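Local coordinates for acyl-CoA dehydrogenase domain protein Tcur3483 (Thermomonospora curvata, PDB 6WY9), which binds FAD as its cofactor and probably acts as an oxidoreductase on CH-CH groups, as members of the acyl-CoA dehydrogenase family do, at residues V115-T118 with L119-Y122; A162-G166 with D167-I171; G249-K252 with L253-T256. One frame throughout, in Å; residues are numbered along the deposited sequence.

Contact 1. Residues V115-T118 with L119-Y122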
loop_
_atom_site.group_PDB
_atom_site.type_symbol
_atom_site.label_atom_id
_atom_site.label_comp_id
_atom_site.label_asym_id
_atom_site.label_seq_id
_atom_site.Cartn_x
_atom_site.Cartn_y
_atom_site.Cartn_z
ATOM N N VAL A 115 -11.300 6.563 33.337
ATOM C CA VAL A 115 -12.434 6.442 34.235
ATOM C C VAL A 115 -12.556 7.668 35.129
ATOM O O VAL A 115 -13.646 8.226 35.306
ATOM C CB VAL A 115 -12.303 5.132 35.044
ATOM C CG1 VAL A 115 -13.334 5.072 36.163
ATOM C CG2 VAL A 115 -12.448 3.913 34.113
ATOM N N GLY A 116 -11.445 8.128 35.696
ATOM C CA GLY A 116 -11.497 9.276 36.559
ATOM C C GLY A 116 -12.104 10.484 35.872
ATOM O O GLY A 116 -12.987 11.165 36.419
ATOM N N PRO A 117 -11.632 10.785 34.656
ATOM C CA PRO A 117 -12.133 11.988 33.972
ATOM C C PRO A 117 -13.577 11.856 33.519
ATOM O O PRO A 117 -14.276 12.869 33.407
ATOM C CB PRO A 117 -11.171 12.153 32.782
ATOM C CG PRO A 117 -9.940 11.361 33.155
ATOM C CD PRO A 117 -10.477 10.194 33.949
ATOM N N THR A 118 -14.055 10.645 33.248
ATOM C CA THR A 118 -15.476 10.523 32.975
ATOM C C THR A 118 -16.285 10.644 34.266
ATOM O O THR A 118 -17.377 11.237 34.261
ATOM C CB THR A 118 -15.760 9.206 32.241
ATOM O OG1 THR A 118 -15.316 8.111 33.045
ATOM C CG2 THR A 118 -15.023 9.153 30.882
ATOM N N LEU A 119 -15.754 10.139 35.388
ATOM C CA LEU A 119 -16.417 10.355 36.676
ATOM C C LEU A 119 -16.444 11.827 37.050
ATOM O O LEU A 119 -17.431 12.317 37.618
ATOM C CB LEU A 119 -15.730 9.565 37.788
ATOM C CG LEU A 119 -16.009 8.068 37.864
ATOM C CD1 LEU A 119 -15.075 7.397 38.879
ATOM C CD2 LEU A 119 -17.475 7.838 38.232
ATOM N N MET A 120 -15.348 12.547 36.799
ATOM C CA MET A 120 -15.341 13.960 37.167
ATOM C C MET A 120 -16.454 14.709 36.442
ATOM O O MET A 120 -16.951 15.726 36.936
ATOM C CB MET A 120 -13.969 14.592 36.875
ATOM C CG MET A 120 -12.778 13.851 37.489
ATOM S SD MET A 120 -11.143 14.529 37.057
ATOM C CE MET A 120 -11.361 14.915 35.320
ATOM N N LYS A 121 -16.870 14.201 35.286
ATOM C CA LYS A 121 -17.877 14.842 34.457
ATOM C C LYS A 121 -19.295 14.388 34.806
ATOM O O LYS A 121 -20.185 15.220 35.016
ATOM C CB LYS A 121 -17.562 14.554 32.990
ATOM C CG LYS A 121 -18.435 15.288 31.991
ATOM C CD LYS A 121 -18.093 14.841 30.559
ATOM C CE LYS A 121 -18.874 15.654 29.531
ATOM N NZ LYS A 121 -18.581 17.088 29.698
ATOM N N TYR A 122 -19.514 13.077 34.895
ATOM C CA TYR A 122 -20.848 12.511 35.039
ATOM C C TYR A 122 -21.117 11.909 36.412
ATOM O O TYR A 122 -22.201 11.363 36.630
ATOM C CB TYR A 122 -21.076 11.444 33.954
ATOM C CG TYR A 122 -21.062 12.005 32.550
ATOM C CD1 TYR A 122 -22.069 12.857 32.120
ATOM C CD2 TYR A 122 -20.036 11.695 31.658
ATOM C CE1 TYR A 122 -22.072 13.377 30.844
ATOM C CE2 TYR A 122 -20.028 12.212 30.372
ATOM C CZ TYR A 122 -21.056 13.052 29.975
ATOM O OH TYR A 122 -21.076 13.587 28.710
#
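Leu119 N donates to Val115 O at 2.8 Å and Tyr122 N to Thr118 O at 2.9 Å. Both bonds are nearly straight (164° and 163° at the hydrogen). They belong to helix 109-122, which ends at Tyr122. Lys121 N makes only weak bonds, to Pro117 O and to Thr118 O. Pro117 has no N-H for the preceding turn, and the helix kinks there. Thr118 OG1 has two backbone oxygens to choose from, Val115 O and Thr114 O. Next to the Pro117 ring, the Met120 chain bends at its last torsion (chi3 -41°). This turns Met120 CE back onto the proline, 3.8 Å from Pro117 CB and 3.3 Å from Pro117 CA. With an alanine here, Pro117 would probably lose the methyl that covers it, and a gap would open toward Pro80 and Leu132. One turn apart, Val115 and Leu119 lie side by side and point the same way, with Val115 CG1 4.0 Å from Leu119 CD1. At the helix end, Lys121 CG sits 3.8 Å above the centre of one face of the Tyr122 ring. Val115 also packs on Trp188, and nearest side-chain atoms of Val115 and the FAD-binding Ile144 are about 4 Å apart. The side chains thus meet through apolar groups, while the polar bonds stay with the backbone and Thr118. Leu119 and Met120 meet helix 125-136; Pro117, Thr118 and Tyr122 meet helix 250-260.

Contact 2. Residues A162-G166 with D167-I171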
loop_
_atom_site.group_PDB
_atom_site.type_symbol
_atom_site.label_atom_id
_atom_site.label_comp_id
_atom_site.label_asym_id
_atom_site.label_seq_id
_atom_site.Cartn_x
_atom_site.Cartn_y
_atom_site.Cartn_z
ATOM N N ALA A 162 -29.138 -5.713 33.797
ATOM C CA ALA A 162 -29.218 -5.266 35.175
ATOM C C ALA A 162 -30.669 -4.892 35.407
ATOM O O ALA A 162 -31.192 -4.011 34.716
ATOM C CB ALA A 162 -28.287 -4.080 35.437
ATOM N N VAL A 163 -31.328 -5.586 36.337
ATOM C CA VAL A 163 -32.755 -5.418 36.589
ATOM C C VAL A 163 -32.954 -4.796 37.967
ATOM O O VAL A 163 -32.278 -5.174 38.930
ATOM C CB VAL A 163 -33.510 -6.761 36.494
ATOM C CG1 VAL A 163 -33.356 -7.380 35.128
ATOM C CG2 VAL A 163 -33.033 -7.717 37.578
ATOM N N ARG A 164 -33.894 -3.859 38.063
ATOM C CA ARG A 164 -34.189 -3.219 39.344
ATOM C C ARG A 164 -34.893 -4.187 40.290
ATOM O O ARG A 164 -35.885 -4.821 39.918
ATOM C CB ARG A 164 -35.081 -2.002 39.129
ATOM C CG ARG A 164 -34.374 -0.690 39.094
ATOM C CD ARG A 164 -34.609 0.028 40.385
ATOM N NE ARG A 164 -34.489 1.464 40.203
ATOM C CZ ARG A 164 -34.530 2.329 41.200
ATOM N NH1 ARG A 164 -34.407 3.629 40.961
ATOM N NH2 ARG A 164 -34.681 1.885 42.440
ATOM N N ASP A 165 -34.394 -4.300 41.514
ATOM C CA ASP A 165 -35.089 -5.070 42.538
ATOM C C ASP A 165 -35.659 -4.186 43.625
ATOM O O ASP A 165 -36.772 -4.430 44.103
ATOM C CB ASP A 165 -34.155 -6.105 43.171
ATOM C CG ASP A 165 -34.889 -7.087 44.089
ATOM O OD1 ASP A 165 -36.004 -6.784 44.560
ATOM O OD2 ASP A 165 -34.342 -8.178 44.344
ATOM N N GLY A 166 -34.915 -3.175 44.032
ATOM C CA GLY A 166 -35.476 -2.118 44.836
ATOM C C GLY A 166 -34.567 -0.929 44.652
ATOM O O GLY A 166 -34.613 -0.263 43.612
ATOM N N ASP A 167 -33.711 -0.670 45.635
ATOM C CA ASP A 167 -32.573 0.213 45.420
ATOM C C ASP A 167 -31.301 -0.561 45.078
ATOM O O ASP A 167 -30.197 -0.039 45.269
ATOM C CB ASP A 167 -32.355 1.098 46.640
ATOM C CG ASP A 167 -32.705 0.398 47.901
ATOM O OD1 ASP A 167 -32.075 0.671 48.947
ATOM O OD2 ASP A 167 -33.615 -0.455 47.824
ATOM N N GLU A 168 -31.441 -1.796 44.594
ATOM C CA GLU A 168 -30.340 -2.614 44.107
ATOM C C GLU A 168 -30.579 -2.953 42.643
ATOM O O GLU A 168 -31.726 -3.025 42.185
ATOM C CB GLU A 168 -30.201 -3.937 44.887
ATOM C CG GLU A 168 -29.629 -3.855 46.296
ATOM C CD GLU A 168 -29.342 -5.242 46.859
ATOM O OE1 GLU A 168 -28.338 -5.411 47.590
ATOM O OE2 GLU A 168 -30.121 -6.172 46.551
ATOM N N PHE A 169 -29.493 -3.179 41.914
ATOM C CA PHE A 169 -29.564 -3.802 40.604
ATOM C C PHE A 169 -29.060 -5.229 40.716
ATOM O O PHE A 169 -28.118 -5.503 41.472
ATOM C CB PHE A 169 -28.743 -3.032 39.568
ATOM C CG PHE A 169 -29.512 -1.961 38.881
ATOM C CD1 PHE A 169 -30.464 -2.289 37.937
ATOM C CD2 PHE A 169 -29.297 -0.623 39.181
ATOM C CE1 PHE A 169 -31.184 -1.309 37.290
ATOM C CE2 PHE A 169 -30.025 0.366 38.538
ATOM C CZ PHE A 169 -30.972 0.017 37.591
ATOM N N VAL A 170 -29.703 -6.134 39.979
ATOM C CA VAL A 170 -29.296 -7.533 39.883
ATOM C C VAL A 170 -28.742 -7.730 38.479
ATOM O O VAL A 170 -29.448 -7.499 37.487
ATOM C CB VAL A 170 -30.461 -8.497 40.174
ATOM C CG1 VAL A 170 -29.967 -9.943 40.245
ATOM C CG2 VAL A 170 -31.136 -8.125 41.463
ATOM N N ILE A 171 -27.483 -8.144 38.395
ATOM C CA ILE A 171 -26.723 -8.135 37.147
ATOM C C ILE A 171 -26.451 -9.573 36.728
ATOM O O ILE A 171 -25.923 -10.370 37.515
ATOM C CB ILE A 171 -25.414 -7.343 37.294
ATOM C CG1 ILE A 171 -25.671 -5.900 37.746
ATOM C CG2 ILE A 171 -24.588 -7.340 35.990
ATOM C CD1 ILE A 171 -24.387 -5.156 38.104
#
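The Phe169 ring reaches across to the neighbouring strand and lies obliquely against it. Phe169 CD1 touches Ala162 CB at 3.8 Å, and Phe169 CE1 meets Arg164 CG at 3.7 Å. With CG beside its own backbone N (chi1 -89°), the ring leans against the 162-164 strand. The Arg164 guanidinium is turned 52° from the ring plane, so the two flat groups do not stack; the arginine meets the ring with its aliphatic CG. Next along this face, Ile171 CG1 packs on Ala162 CB at 3.9 Å. Val163 and Val170 cross on the other face. Val163 CG2 is set between the backbone N and the carbonyl carbon, and it approaches Val170 CB at 3.7 Å. The Val170 branch CG2 turns to Asp165 CB.

The segments form a beta hairpin in the middle domain, with strands 161-164 and 168-176 antiparallel. Val163 and Val170 are its hydrogen-bonded pair: each N-H reaches the other's carbonyl oxygen, Val163 N to Val170 O at 2.9 Å. Toward the turn, Asp165 N donates to Glu168 O at 3.0 Å in an almost straight bond (177°). Asp167 N and Glu168 N are buried there with no partner in the model. The carboxylates of Asp165 and Glu168 would probably repel each other, but both form salt bridges to Arg237 of strand 227-239. The face carrying Ala162, Phe169 and Ile171 lies against strand 203-209, where Ala162 and Phe169 both touch Ile206.

Contact 3. Residues G249-K252 with L253-T256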
loop_
_atom_site.group_PDB
_atom_site.type_symbol
_atom_site.label_atom_id
_atom_site.label_comp_id
_atom_site.label_asym_id
_atom_site.label_seq_id
_atom_site.Cartn_x
_atom_site.Cartn_y
_atom_site.Cartn_z
ATOM N N GLY A 249 -28.847 6.131 30.173
ATOM C CA GLY A 249 -28.043 7.152 29.525
ATOM C C GLY A 249 -26.573 6.774 29.421
ATOM O O GLY A 249 -25.701 7.634 29.263
ATOM N N GLY A 250 -26.285 5.472 29.464
ATOM C CA GLY A 250 -24.913 5.016 29.556
ATOM C C GLY A 250 -24.099 5.187 28.290
ATOM O O GLY A 250 -22.869 5.100 28.344
ATOM N N TRP A 251 -24.746 5.427 27.152
ATOM C CA TRP A 251 -23.974 5.461 25.919
ATOM C C TRP A 251 -23.058 6.680 25.878
ATOM O O TRP A 251 -21.912 6.581 25.431
ATOM C CB TRP A 251 -24.890 5.413 24.696
ATOM C CG TRP A 251 -24.113 5.126 23.437
ATOM C CD1 TRP A 251 -23.846 6.000 22.428
ATOM C CD2 TRP A 251 -23.478 3.890 23.077
ATOM N NE1 TRP A 251 -23.095 5.384 21.455
ATOM C CE2 TRP A 251 -22.851 4.091 21.829
ATOM C CE3 TRP A 251 -23.380 2.627 23.691
ATOM C CZ2 TRP A 251 -22.127 3.076 21.171
ATOM C CZ3 TRP A 251 -22.662 1.615 23.040
ATOM C CH2 TRP A 251 -22.036 1.855 21.794
ATOM N N LYS A 252 -23.522 7.832 26.366
ATOM C CA LYS A 252 -22.644 8.994 26.366
ATOM C C LYS A 252 -21.439 8.798 27.284
ATOM O O LYS A 252 -20.384 9.374 27.030
ATOM C CB LYS A 252 -23.413 10.260 26.746
ATOM C CG LYS A 252 -24.220 10.847 25.581
ATOM C CD LYS A 252 -23.868 10.193 24.217
ATOM C CE LYS A 252 -22.511 10.661 23.669
ATOM N NZ LYS A 252 -22.119 9.996 22.383
ATOM N N LEU A 253 -21.580 8.019 28.357
ATOM C CA LEU A 253 -20.429 7.725 29.201
ATOM C C LEU A 253 -19.459 6.816 28.476
ATOM O O LEU A 253 -18.241 7.023 28.524
ATOM C CB LEU A 253 -20.874 7.072 30.505
ATOM C CG LEU A 253 -21.427 7.972 31.611
ATOM C CD1 LEU A 253 -22.482 8.974 31.124
ATOM C CD2 LEU A 253 -22.011 7.080 32.676
ATOM N N ILE A 254 -19.982 5.778 27.822
ATOM C CA ILE A 254 -19.112 4.882 27.077
ATOM C C ILE A 254 -18.281 5.676 26.077
ATOM O O ILE A 254 -17.057 5.509 25.989
ATOM C CB ILE A 254 -19.931 3.771 26.403
ATOM C CG1 ILE A 254 -20.469 2.831 27.489
ATOM C CG2 ILE A 254 -19.054 3.045 25.369
ATOM C CD1 ILE A 254 -21.538 1.846 27.026
ATOM N N THR A 255 -18.923 6.580 25.335
ATOM C CA THR A 255 -18.176 7.313 24.317
ATOM C C THR A 255 -17.154 8.252 24.954
ATOM O O THR A 255 -16.009 8.339 24.493
ATOM C CB THR A 255 -19.123 8.108 23.416
ATOM O OG1 THR A 255 -19.564 9.247 24.128
ATOM C CG2 THR A 255 -20.321 7.280 23.031
ATOM N N THR A 256 -17.553 8.966 26.009
ATOM C CA THR A 256 -16.604 9.825 26.708
ATOM C C THR A 256 -15.349 9.054 27.104
ATOM O O THR A 256 -14.229 9.501 26.830
ATOM C CB THR A 256 -17.255 10.442 27.935
ATOM O OG1 THR A 256 -18.383 11.220 27.515
ATOM C CG2 THR A 256 -16.254 11.330 28.676
#
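Lys252 O is gripped by three donors from the next turn of helix 250-260. Thr256 OG1 donates to Lys252 O at 2.8 Å and Thr256 N to the same oxygen at 3.0 Å, both tilted out of the carbonyl plane. The third donor, Thr255 OG1, comes from above that plane (40° out of it) and so does not use a lone pair. Thr256 places its hydroxyl beside its own backbone N (chi1 -60°), which brings OG1 back to the carbonyl one turn earlier. Lys252 NZ makes a weak hydrogen bond to Thr255 OG1, 3.2 Å. The lysine chain bends at chi2 and chi3 to curl over the threonine. The ordinary helix bonds are in place too: Ile254 N donates to Gly250 O and Thr255 N to Trp251 O.

Further out, the Trp251 indole crosses Thr255 at about a right angle. Thr255 CG2 lies over the face of the Trp251 five-membered ring, 4.0 Å from its centroid, in a CH-pi contact. Thr255 CG2 is also pressed close to Trp251 O at 3.0 Å. On the benzene part of the indole, Trp251 CE3 meets Ile254 CD1 obliquely at 3.9 Å. The rings of Trp251 and His200 meet edge-to-face. Ile254 reaches Tyr146, a residue that binds FAD, and Ile203 of strand 203-209.

Both threonine hydroxyls therefore turn back to the backbone, and their methyls are left for packing. Trp251 and Ile254 turn the apolar side toward strand 203-209, and Ile254 also toward Tyr146.

Overall arrangement
Contacts 1 and 3 lie nearer the chain's centre than contact 2. Each lies on a helix, 109-122 and 250-260, and the two helices meet. Thr118 CG2 packs on Thr256 CG2 at 3.3 Å, and the Tyr122 ring packs on Leu253. Both come close to residues that bind FAD. Contact 2 does not touch either one. It is a hairpin at the outer part of the middle domain, its centre about 23 Å from that of contact 1, with more exposed residues and the carboxylates of Asp165 and Glu168 paired to Arg237. Between side chains, contact 1 is mainly apolar, and contact 3 adds threonine hydroxyls and an aromatic face. Strand 203-209 packs against both contact 2 and contact 3.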